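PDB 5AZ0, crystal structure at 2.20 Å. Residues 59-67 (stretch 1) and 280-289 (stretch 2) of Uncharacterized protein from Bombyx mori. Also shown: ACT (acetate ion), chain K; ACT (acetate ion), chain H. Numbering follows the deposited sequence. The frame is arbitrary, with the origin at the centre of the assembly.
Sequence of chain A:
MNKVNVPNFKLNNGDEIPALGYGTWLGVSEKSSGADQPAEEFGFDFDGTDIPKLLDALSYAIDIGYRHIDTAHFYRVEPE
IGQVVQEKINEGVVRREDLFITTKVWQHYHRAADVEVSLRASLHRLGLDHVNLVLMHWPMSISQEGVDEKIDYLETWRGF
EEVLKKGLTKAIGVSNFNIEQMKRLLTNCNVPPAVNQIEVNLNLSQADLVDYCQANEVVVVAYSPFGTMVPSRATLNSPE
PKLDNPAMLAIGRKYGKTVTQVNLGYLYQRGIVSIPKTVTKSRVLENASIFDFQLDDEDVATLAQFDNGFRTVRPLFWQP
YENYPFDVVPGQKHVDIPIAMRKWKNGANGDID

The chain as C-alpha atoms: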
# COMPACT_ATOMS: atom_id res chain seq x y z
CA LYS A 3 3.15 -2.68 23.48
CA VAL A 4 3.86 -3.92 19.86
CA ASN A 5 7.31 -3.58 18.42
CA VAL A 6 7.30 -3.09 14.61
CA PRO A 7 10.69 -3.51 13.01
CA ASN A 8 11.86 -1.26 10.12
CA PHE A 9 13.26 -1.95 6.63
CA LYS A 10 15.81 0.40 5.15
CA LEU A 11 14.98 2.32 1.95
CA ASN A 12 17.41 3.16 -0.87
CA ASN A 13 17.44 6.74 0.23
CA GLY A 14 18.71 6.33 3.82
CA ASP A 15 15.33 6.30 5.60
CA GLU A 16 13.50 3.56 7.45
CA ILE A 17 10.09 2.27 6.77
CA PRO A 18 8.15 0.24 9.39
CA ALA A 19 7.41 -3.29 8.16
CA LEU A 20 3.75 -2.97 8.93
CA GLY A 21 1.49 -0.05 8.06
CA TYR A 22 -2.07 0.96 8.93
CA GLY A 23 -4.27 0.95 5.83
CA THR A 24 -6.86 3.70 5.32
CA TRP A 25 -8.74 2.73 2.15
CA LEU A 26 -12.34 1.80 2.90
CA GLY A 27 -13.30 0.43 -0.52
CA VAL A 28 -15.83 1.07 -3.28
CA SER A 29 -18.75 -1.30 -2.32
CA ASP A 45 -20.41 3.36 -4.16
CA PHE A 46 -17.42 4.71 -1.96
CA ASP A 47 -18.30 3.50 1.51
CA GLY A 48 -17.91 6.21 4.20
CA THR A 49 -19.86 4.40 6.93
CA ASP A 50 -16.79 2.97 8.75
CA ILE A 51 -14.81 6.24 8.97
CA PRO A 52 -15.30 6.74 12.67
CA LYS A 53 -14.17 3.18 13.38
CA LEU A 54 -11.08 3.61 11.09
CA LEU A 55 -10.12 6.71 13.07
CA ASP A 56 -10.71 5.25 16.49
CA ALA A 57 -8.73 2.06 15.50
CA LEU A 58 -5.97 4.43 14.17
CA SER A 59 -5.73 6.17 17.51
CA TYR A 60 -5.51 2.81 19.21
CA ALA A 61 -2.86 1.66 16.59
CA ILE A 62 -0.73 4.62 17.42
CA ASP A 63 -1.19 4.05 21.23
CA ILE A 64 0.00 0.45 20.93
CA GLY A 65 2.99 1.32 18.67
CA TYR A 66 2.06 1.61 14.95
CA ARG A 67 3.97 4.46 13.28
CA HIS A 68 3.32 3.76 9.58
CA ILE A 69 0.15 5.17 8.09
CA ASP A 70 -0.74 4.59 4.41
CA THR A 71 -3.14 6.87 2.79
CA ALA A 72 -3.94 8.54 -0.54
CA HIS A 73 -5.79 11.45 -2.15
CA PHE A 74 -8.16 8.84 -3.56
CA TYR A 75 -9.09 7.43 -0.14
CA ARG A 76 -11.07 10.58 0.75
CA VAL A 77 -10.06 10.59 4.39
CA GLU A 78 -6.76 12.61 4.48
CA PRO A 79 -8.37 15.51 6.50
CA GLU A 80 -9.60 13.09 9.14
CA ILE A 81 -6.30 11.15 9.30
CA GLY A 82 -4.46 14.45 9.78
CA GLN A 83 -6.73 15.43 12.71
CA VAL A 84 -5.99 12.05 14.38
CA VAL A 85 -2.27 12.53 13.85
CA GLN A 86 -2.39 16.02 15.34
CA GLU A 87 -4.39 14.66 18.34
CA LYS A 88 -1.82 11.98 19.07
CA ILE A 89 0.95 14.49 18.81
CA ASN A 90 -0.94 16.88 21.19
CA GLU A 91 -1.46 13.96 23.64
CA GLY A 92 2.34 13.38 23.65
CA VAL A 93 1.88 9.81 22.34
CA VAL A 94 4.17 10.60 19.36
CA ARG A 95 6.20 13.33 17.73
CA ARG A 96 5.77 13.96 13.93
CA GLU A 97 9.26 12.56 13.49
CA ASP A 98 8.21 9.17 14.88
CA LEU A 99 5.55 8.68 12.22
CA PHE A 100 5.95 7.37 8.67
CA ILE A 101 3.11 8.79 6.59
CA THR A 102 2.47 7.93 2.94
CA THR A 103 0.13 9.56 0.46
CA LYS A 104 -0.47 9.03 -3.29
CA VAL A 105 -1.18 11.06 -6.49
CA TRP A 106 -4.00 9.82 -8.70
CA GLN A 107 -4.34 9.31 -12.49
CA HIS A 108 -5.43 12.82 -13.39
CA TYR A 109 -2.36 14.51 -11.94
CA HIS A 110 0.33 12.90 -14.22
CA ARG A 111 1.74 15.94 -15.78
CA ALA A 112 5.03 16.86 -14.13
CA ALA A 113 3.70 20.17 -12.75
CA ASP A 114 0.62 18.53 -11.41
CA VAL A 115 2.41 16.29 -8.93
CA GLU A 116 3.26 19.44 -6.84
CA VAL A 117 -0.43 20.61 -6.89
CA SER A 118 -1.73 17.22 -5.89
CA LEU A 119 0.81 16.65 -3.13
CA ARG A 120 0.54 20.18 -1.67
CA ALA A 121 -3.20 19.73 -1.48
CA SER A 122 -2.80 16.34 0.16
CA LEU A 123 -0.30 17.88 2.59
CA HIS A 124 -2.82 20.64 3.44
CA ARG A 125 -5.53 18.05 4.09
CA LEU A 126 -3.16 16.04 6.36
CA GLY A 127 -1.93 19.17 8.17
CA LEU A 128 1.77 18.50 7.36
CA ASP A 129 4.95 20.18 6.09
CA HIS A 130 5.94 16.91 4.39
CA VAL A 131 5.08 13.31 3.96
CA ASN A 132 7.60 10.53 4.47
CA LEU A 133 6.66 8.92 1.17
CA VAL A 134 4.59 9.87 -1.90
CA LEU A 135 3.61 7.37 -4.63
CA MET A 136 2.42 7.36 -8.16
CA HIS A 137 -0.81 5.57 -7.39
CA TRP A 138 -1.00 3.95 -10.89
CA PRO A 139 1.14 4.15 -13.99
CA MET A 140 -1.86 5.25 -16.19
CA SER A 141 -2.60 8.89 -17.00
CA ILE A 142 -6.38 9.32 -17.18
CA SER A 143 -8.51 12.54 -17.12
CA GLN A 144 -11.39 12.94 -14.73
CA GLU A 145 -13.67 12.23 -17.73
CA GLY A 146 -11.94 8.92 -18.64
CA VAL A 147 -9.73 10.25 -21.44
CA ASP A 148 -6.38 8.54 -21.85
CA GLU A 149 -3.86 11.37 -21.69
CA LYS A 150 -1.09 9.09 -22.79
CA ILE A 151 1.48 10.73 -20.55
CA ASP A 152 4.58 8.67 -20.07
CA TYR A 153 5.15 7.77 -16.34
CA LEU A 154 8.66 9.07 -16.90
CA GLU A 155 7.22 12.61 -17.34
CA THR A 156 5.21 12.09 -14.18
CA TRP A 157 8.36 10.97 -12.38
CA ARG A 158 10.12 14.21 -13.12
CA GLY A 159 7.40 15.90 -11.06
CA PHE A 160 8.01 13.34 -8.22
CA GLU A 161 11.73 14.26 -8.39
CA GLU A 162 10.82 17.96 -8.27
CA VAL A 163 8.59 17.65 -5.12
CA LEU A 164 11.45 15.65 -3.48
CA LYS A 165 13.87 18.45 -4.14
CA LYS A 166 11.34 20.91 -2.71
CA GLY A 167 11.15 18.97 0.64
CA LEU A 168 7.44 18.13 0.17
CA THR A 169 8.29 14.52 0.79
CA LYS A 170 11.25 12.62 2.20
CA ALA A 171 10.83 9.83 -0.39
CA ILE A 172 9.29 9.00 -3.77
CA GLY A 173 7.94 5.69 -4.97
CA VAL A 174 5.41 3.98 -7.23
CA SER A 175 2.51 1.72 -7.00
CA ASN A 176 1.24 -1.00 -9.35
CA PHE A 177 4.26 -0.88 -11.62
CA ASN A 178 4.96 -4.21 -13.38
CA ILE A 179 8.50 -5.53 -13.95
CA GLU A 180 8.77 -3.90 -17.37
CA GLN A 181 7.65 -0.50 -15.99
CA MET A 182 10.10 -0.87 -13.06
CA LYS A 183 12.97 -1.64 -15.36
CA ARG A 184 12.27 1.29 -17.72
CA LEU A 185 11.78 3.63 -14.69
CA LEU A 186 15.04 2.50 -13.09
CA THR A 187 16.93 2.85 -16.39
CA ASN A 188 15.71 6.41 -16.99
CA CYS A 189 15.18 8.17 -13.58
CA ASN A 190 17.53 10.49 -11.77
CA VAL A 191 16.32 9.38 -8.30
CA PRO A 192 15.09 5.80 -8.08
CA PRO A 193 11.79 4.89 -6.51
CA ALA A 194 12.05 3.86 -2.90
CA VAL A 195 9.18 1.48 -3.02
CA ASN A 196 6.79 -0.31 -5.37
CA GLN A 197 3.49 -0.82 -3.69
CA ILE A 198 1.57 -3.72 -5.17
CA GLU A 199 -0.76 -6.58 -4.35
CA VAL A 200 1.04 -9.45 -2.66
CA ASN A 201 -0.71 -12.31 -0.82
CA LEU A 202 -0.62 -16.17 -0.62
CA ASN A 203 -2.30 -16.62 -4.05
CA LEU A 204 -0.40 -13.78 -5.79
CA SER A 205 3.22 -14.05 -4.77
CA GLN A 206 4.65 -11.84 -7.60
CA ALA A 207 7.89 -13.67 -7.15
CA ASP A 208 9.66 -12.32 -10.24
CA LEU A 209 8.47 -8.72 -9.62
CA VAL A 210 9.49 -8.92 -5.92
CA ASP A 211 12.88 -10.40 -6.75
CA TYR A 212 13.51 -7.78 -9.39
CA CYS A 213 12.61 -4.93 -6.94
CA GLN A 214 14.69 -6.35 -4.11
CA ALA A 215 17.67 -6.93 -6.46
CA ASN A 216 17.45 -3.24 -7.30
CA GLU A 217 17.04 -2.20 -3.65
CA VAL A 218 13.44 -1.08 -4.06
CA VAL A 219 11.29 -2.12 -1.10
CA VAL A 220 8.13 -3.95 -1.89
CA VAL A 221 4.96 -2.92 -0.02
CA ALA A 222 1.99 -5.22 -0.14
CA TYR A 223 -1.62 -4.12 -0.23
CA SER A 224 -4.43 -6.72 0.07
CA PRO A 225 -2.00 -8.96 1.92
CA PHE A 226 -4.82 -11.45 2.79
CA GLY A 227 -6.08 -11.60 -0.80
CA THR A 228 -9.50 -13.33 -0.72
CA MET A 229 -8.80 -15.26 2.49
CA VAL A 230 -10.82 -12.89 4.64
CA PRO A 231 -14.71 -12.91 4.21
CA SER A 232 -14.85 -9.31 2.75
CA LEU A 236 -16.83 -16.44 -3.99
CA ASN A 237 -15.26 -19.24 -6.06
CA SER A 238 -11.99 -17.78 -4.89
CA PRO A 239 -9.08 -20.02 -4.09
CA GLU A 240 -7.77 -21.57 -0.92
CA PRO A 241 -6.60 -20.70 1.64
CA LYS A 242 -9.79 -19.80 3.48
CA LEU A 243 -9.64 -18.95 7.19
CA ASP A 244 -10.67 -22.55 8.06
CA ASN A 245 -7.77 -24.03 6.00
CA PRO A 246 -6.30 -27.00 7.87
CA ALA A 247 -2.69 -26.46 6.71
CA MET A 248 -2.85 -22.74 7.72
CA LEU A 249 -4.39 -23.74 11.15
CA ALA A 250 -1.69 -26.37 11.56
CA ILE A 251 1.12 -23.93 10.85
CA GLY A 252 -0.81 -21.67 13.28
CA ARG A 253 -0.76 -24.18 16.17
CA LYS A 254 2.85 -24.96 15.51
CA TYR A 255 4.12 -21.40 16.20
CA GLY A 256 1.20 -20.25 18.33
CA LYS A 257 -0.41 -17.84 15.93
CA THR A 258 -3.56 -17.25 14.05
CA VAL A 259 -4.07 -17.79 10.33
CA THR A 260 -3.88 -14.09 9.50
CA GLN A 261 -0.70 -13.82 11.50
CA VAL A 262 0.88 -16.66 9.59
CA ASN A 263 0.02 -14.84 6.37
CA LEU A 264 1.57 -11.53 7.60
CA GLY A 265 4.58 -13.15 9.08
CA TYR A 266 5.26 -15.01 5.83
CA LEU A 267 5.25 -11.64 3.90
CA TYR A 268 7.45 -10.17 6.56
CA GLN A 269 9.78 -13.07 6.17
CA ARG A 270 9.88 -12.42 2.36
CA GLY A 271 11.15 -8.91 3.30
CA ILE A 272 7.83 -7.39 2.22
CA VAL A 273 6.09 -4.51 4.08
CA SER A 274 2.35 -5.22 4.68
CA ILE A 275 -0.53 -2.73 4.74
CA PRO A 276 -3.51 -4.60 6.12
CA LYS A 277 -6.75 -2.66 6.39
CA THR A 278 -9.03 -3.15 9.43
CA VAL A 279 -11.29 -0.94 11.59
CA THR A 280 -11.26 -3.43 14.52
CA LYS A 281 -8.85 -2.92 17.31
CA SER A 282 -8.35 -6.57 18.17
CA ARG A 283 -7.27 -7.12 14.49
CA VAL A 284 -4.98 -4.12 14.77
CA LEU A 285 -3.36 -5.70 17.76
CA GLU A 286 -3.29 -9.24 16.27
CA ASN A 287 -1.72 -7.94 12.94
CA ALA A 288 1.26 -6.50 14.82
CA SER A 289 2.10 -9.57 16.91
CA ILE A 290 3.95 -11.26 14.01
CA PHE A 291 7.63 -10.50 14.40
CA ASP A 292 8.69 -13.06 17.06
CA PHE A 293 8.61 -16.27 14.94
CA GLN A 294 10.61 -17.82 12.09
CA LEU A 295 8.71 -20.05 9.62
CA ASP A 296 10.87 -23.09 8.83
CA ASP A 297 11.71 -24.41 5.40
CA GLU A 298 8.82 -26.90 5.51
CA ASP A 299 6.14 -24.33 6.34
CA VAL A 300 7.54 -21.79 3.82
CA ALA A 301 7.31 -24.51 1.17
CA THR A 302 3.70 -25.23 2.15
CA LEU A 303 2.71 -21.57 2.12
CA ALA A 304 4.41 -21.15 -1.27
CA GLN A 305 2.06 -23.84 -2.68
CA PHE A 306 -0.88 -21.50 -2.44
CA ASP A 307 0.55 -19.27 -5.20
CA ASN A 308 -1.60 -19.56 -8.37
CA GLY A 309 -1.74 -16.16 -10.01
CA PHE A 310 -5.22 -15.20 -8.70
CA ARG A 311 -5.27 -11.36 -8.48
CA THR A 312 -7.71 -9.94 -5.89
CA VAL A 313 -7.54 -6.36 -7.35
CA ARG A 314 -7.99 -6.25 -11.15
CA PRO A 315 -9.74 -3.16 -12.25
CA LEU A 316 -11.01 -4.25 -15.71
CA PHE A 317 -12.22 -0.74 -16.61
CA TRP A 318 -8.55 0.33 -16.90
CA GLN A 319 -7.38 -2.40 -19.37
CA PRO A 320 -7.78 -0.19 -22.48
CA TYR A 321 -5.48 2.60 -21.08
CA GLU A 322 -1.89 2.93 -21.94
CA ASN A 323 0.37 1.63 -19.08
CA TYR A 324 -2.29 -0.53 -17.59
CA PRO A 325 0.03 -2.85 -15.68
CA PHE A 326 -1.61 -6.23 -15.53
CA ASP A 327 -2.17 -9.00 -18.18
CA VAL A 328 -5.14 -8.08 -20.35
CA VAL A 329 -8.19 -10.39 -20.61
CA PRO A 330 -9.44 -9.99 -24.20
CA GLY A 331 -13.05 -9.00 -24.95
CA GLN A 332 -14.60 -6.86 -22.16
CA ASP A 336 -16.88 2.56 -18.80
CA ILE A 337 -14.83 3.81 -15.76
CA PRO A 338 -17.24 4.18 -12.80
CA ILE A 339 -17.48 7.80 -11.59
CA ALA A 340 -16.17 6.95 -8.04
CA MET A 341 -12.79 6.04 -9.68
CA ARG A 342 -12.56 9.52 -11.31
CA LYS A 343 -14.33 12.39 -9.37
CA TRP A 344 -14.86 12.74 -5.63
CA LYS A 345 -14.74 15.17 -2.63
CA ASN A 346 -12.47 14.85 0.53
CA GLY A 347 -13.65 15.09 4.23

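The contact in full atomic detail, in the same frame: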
# COMPACT_ATOMS: atom_id res chain seq x y z
N SER A 59 -6.20 5.60 16.25
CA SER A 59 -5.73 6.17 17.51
C SER A 59 -5.20 5.09 18.38
O SER A 59 -4.10 5.18 18.97
CB SER A 59 -6.92 6.95 18.23
OG SER A 59 -6.45 7.39 19.51
N TYR A 60 -5.98 4.02 18.48
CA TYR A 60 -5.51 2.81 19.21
C TYR A 60 -4.17 2.29 18.61
O TYR A 60 -3.16 2.03 19.34
CB TYR A 60 -6.67 1.72 19.15
CG TYR A 60 -6.27 0.39 19.75
CD1 TYR A 60 -6.20 0.20 21.15
CD2 TYR A 60 -5.88 -0.69 18.93
CE1 TYR A 60 -5.80 -1.03 21.69
CE2 TYR A 60 -5.47 -1.91 19.47
CZ TYR A 60 -5.43 -2.09 20.84
OH TYR A 60 -5.04 -3.35 21.31
N ALA A 61 -4.13 2.18 17.27
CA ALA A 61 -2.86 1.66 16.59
C ALA A 61 -1.70 2.45 17.00
O ALA A 61 -0.65 1.90 17.41
CB ALA A 61 -3.01 1.66 15.08
N ILE A 62 -1.86 3.78 16.97
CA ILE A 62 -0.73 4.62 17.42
C ILE A 62 -0.38 4.42 18.92
O ILE A 62 0.80 4.40 19.30
CB ILE A 62 -1.02 6.10 17.06
CG1 ILE A 62 -1.05 6.27 15.52
CG2 ILE A 62 0.03 7.02 17.63
CD1 ILE A 62 -1.73 7.52 14.98
N ASP A 63 -1.41 4.30 19.77
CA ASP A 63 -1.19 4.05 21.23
C ASP A 63 -0.44 2.79 21.40
O ASP A 63 0.52 2.78 22.15
CB ASP A 63 -2.51 3.91 22.04
CG ASP A 63 -3.31 5.21 22.11
OD1 ASP A 63 -2.70 6.28 22.09
OD2 ASP A 63 -4.54 5.18 22.12
N ILE A 64 -0.81 1.70 20.69
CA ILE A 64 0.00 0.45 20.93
C ILE A 64 1.36 0.37 20.27
O ILE A 64 2.16 -0.51 20.64
CB ILE A 64 -0.76 -0.87 20.64
CG1 ILE A 64 -1.09 -1.06 19.15
CG2 ILE A 64 -2.06 -0.90 21.46
CD1 ILE A 64 -1.76 -2.39 18.82
N GLY A 65 1.65 1.26 19.30
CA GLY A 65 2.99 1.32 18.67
C GLY A 65 3.09 1.31 17.12
O GLY A 65 4.15 1.21 16.59
N TYR A 66 2.00 1.44 16.40
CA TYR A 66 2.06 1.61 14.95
C TYR A 66 2.55 3.06 14.70
O TYR A 66 2.13 4.03 15.38
CB TYR A 66 0.72 1.46 14.32
CG TYR A 66 0.18 0.06 14.10
CD1 TYR A 66 -0.14 -0.81 15.16
CD2 TYR A 66 -0.12 -0.37 12.79
CE1 TYR A 66 -0.78 -2.06 14.90
CE2 TYR A 66 -0.68 -1.58 12.54
CZ TYR A 66 -1.04 -2.44 13.58
OH TYR A 66 -1.63 -3.66 13.18
N ARG A 67 3.46 3.18 13.77
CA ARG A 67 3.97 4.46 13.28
C ARG A 67 3.76 4.75 11.79
O ARG A 67 3.79 5.93 11.39
CB ARG A 67 5.42 4.49 13.59
CG ARG A 67 5.75 4.39 15.09
CD ARG A 67 5.19 5.58 15.89
NE ARG A 67 5.42 5.44 17.35
CZ ARG A 67 4.50 5.04 18.23
NH1 ARG A 67 3.25 4.72 17.88
NH2 ARG A 67 4.84 4.99 19.50
N THR A 280 -11.01 -2.69 13.28
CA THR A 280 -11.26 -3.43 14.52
C THR A 280 -10.03 -3.56 15.32
O THR A 280 -9.06 -4.15 14.86
CB THR A 280 -11.70 -4.87 14.20
OG1 THR A 280 -12.91 -4.83 13.42
CG2 THR A 280 -11.94 -5.66 15.47
N LYS A 281 -10.07 -3.07 16.54
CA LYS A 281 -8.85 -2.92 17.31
C LYS A 281 -8.18 -4.22 17.67
O LYS A 281 -6.92 -4.26 17.92
CB LYS A 281 -9.12 -2.13 18.60
CG LYS A 281 -9.67 -0.73 18.40
CD LYS A 281 -9.96 -0.06 19.75
CE LYS A 281 -10.91 1.09 19.55
NZ LYS A 281 -10.74 2.14 20.59
N SER A 282 -8.98 -5.27 17.84
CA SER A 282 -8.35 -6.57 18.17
C SER A 282 -7.53 -7.04 16.93
O SER A 282 -6.46 -7.57 17.09
CB SER A 282 -9.38 -7.62 18.62
OG SER A 282 -10.52 -7.55 17.81
N ARG A 283 -8.04 -6.81 15.72
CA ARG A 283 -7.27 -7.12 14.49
C ARG A 283 -6.01 -6.27 14.36
O ARG A 283 -4.92 -6.78 14.10
CB ARG A 283 -8.18 -7.03 13.30
CG ARG A 283 -9.05 -8.29 13.23
CD ARG A 283 -10.21 -8.06 12.29
NE ARG A 283 -11.14 -9.18 12.18
CZ ARG A 283 -12.41 -9.08 11.77
NH1 ARG A 283 -12.96 -7.90 11.44
NH2 ARG A 283 -13.16 -10.17 11.69
N VAL A 284 -6.13 -4.99 14.72
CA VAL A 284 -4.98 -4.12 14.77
C VAL A 284 -3.94 -4.71 15.64
O VAL A 284 -2.77 -4.79 15.29
CB VAL A 284 -5.35 -2.72 15.29
CG1 VAL A 284 -4.16 -1.85 15.53
CG2 VAL A 284 -6.25 -2.05 14.29
N LEU A 285 -4.34 -5.13 16.81
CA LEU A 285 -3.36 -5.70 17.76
C LEU A 285 -2.74 -7.03 17.26
O LEU A 285 -1.53 -7.30 17.38
CB LEU A 285 -4.05 -5.94 19.11
CG LEU A 285 -3.20 -6.59 20.20
CD1 LEU A 285 -1.90 -5.86 20.38
CD2 LEU A 285 -4.00 -6.74 21.52
N GLU A 286 -3.63 -7.88 16.78
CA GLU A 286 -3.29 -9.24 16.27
C GLU A 286 -2.30 -9.09 15.08
O GLU A 286 -1.20 -9.66 15.14
CB GLU A 286 -4.59 -9.94 15.85
CG GLU A 286 -4.55 -11.43 15.48
CD GLU A 286 -5.74 -11.90 14.62
OE1 GLU A 286 -6.75 -11.19 14.51
OE2 GLU A 286 -5.69 -13.00 14.03
N ASN A 287 -2.63 -8.21 14.10
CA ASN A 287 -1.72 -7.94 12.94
C ASN A 287 -0.33 -7.55 13.32
O ASN A 287 0.59 -7.87 12.57
CB ASN A 287 -2.31 -6.94 11.98
CG ASN A 287 -3.58 -7.43 11.38
OD1 ASN A 287 -3.83 -8.61 11.44
ND2 ASN A 287 -4.42 -6.55 10.87
N ALA A 288 -0.12 -6.92 14.48
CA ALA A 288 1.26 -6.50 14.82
C ALA A 288 2.06 -7.46 15.66
O ALA A 288 3.27 -7.18 15.94
CB ALA A 288 1.29 -5.13 15.45
N SER A 289 1.44 -8.58 16.02
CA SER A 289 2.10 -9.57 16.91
C SER A 289 2.59 -10.73 16.01
O SER A 289 2.11 -11.87 16.13
CB SER A 289 1.12 -10.01 18.01
OG SER A 289 0.34 -8.88 18.50
C ACT K . -12.27 -5.04 9.65
O ACT K . -11.62 -6.12 9.71
OXT ACT K . -12.66 -4.53 10.69
CH3 ACT K . -12.56 -4.30 8.37
C ACT H . 8.39 6.20 19.23
O ACT H . 8.19 5.79 18.03
OXT ACT H . 7.48 6.33 20.09
CH3 ACT H . 9.78 6.55 19.67
O HOH W 1 -3.57 -3.76 11.52

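Two segments whose touching residues are at least 218 apart in sequence pack as neighbouring helices: 59-64, the last turns of a helix that begins earlier in the chain, and 281-287. Their axes run in broadly the same direction, 34° apart, and approach to 9.8 Å, close enough for side chains to meet directly. The backbones come nearest where the CA atoms of A61 and V284 lie 6.4 Å apart, and the contact buries 394 Å² in all.

Stretch 2 opens with T280, at the N-cap position of its helix. Its side chain makes no capping bond and points away from stretch 1; T280 OG1 instead donates a hydrogen bond to OXT of the chain K acetate (2.8 Å), an ion probably from the crystallisation liquor. K281 makes the first contact with stretch 1. Its CB sits over one face of the Y60 ring, 3.9 Å from the centroid and 25° off the ring normal, a CH-pi contact in which the aliphatic start of the lysine covers the aromatic surface. Y60 CE2 also comes within 3.2 Å of K281 O, a carbonyl already engaged by L285 N in the helix (2.9 Å). The lysine NZ is hydrogen-bonded elsewhere in the structure. S282 and R283 point away from stretch 1, and R283 NH1 reaches O of the same acetate through a weak hydrogen bond (2.8 Å).

V284 is the centre of the interface. Its CG1 touches four side chains of stretch 1: Y60 at CD2 (4.0 Å), A61 at CB (3.7 Å), I64 at CD1 (4.1 Å) and Y66 at CE1 (3.4 Å). The small A61 side chain fits where the two backbones are nearest. V284 also supplies the one direct hydrogen bond between the stretches, from Y66 OH to V284 O (2.7 Å). This oxygen lies near the plane of the Y66 ring, at its edge, and its helical bond from A288 N is long and weak (3.5 Å), so the phenol provides its shorter hydrogen bond.

One residue on, L285 packs its CD1 against I64 CD1 (3.8 Å), while its CB lies 3.5 Å from Y60 OH at the edge of that ring. E286 points away. N287 CB approaches Y66 OH (3.6 Å), and a water joins the two side chains: it donates to Y66 OH (2.6 Å) and accepts from N287 ND2 (3.0 Å). The tyrosine hydroxyl thus gives one hydrogen bond and receives another. A288 CB then packs against Y66 CE1 (3.7 Å), and S289, beyond the contact, turns its OG back to L285 O (2.7 Å).

Just before Y66, stretch 1 leaves its helix at G65, where a CB would jam against the preceding carbonyl oxygen at these backbone angles (phi 129°). R67 steadies this turn from the far side of the contact: its NH1 donates to I62 O and to Y66 O, both at 2.8 Å.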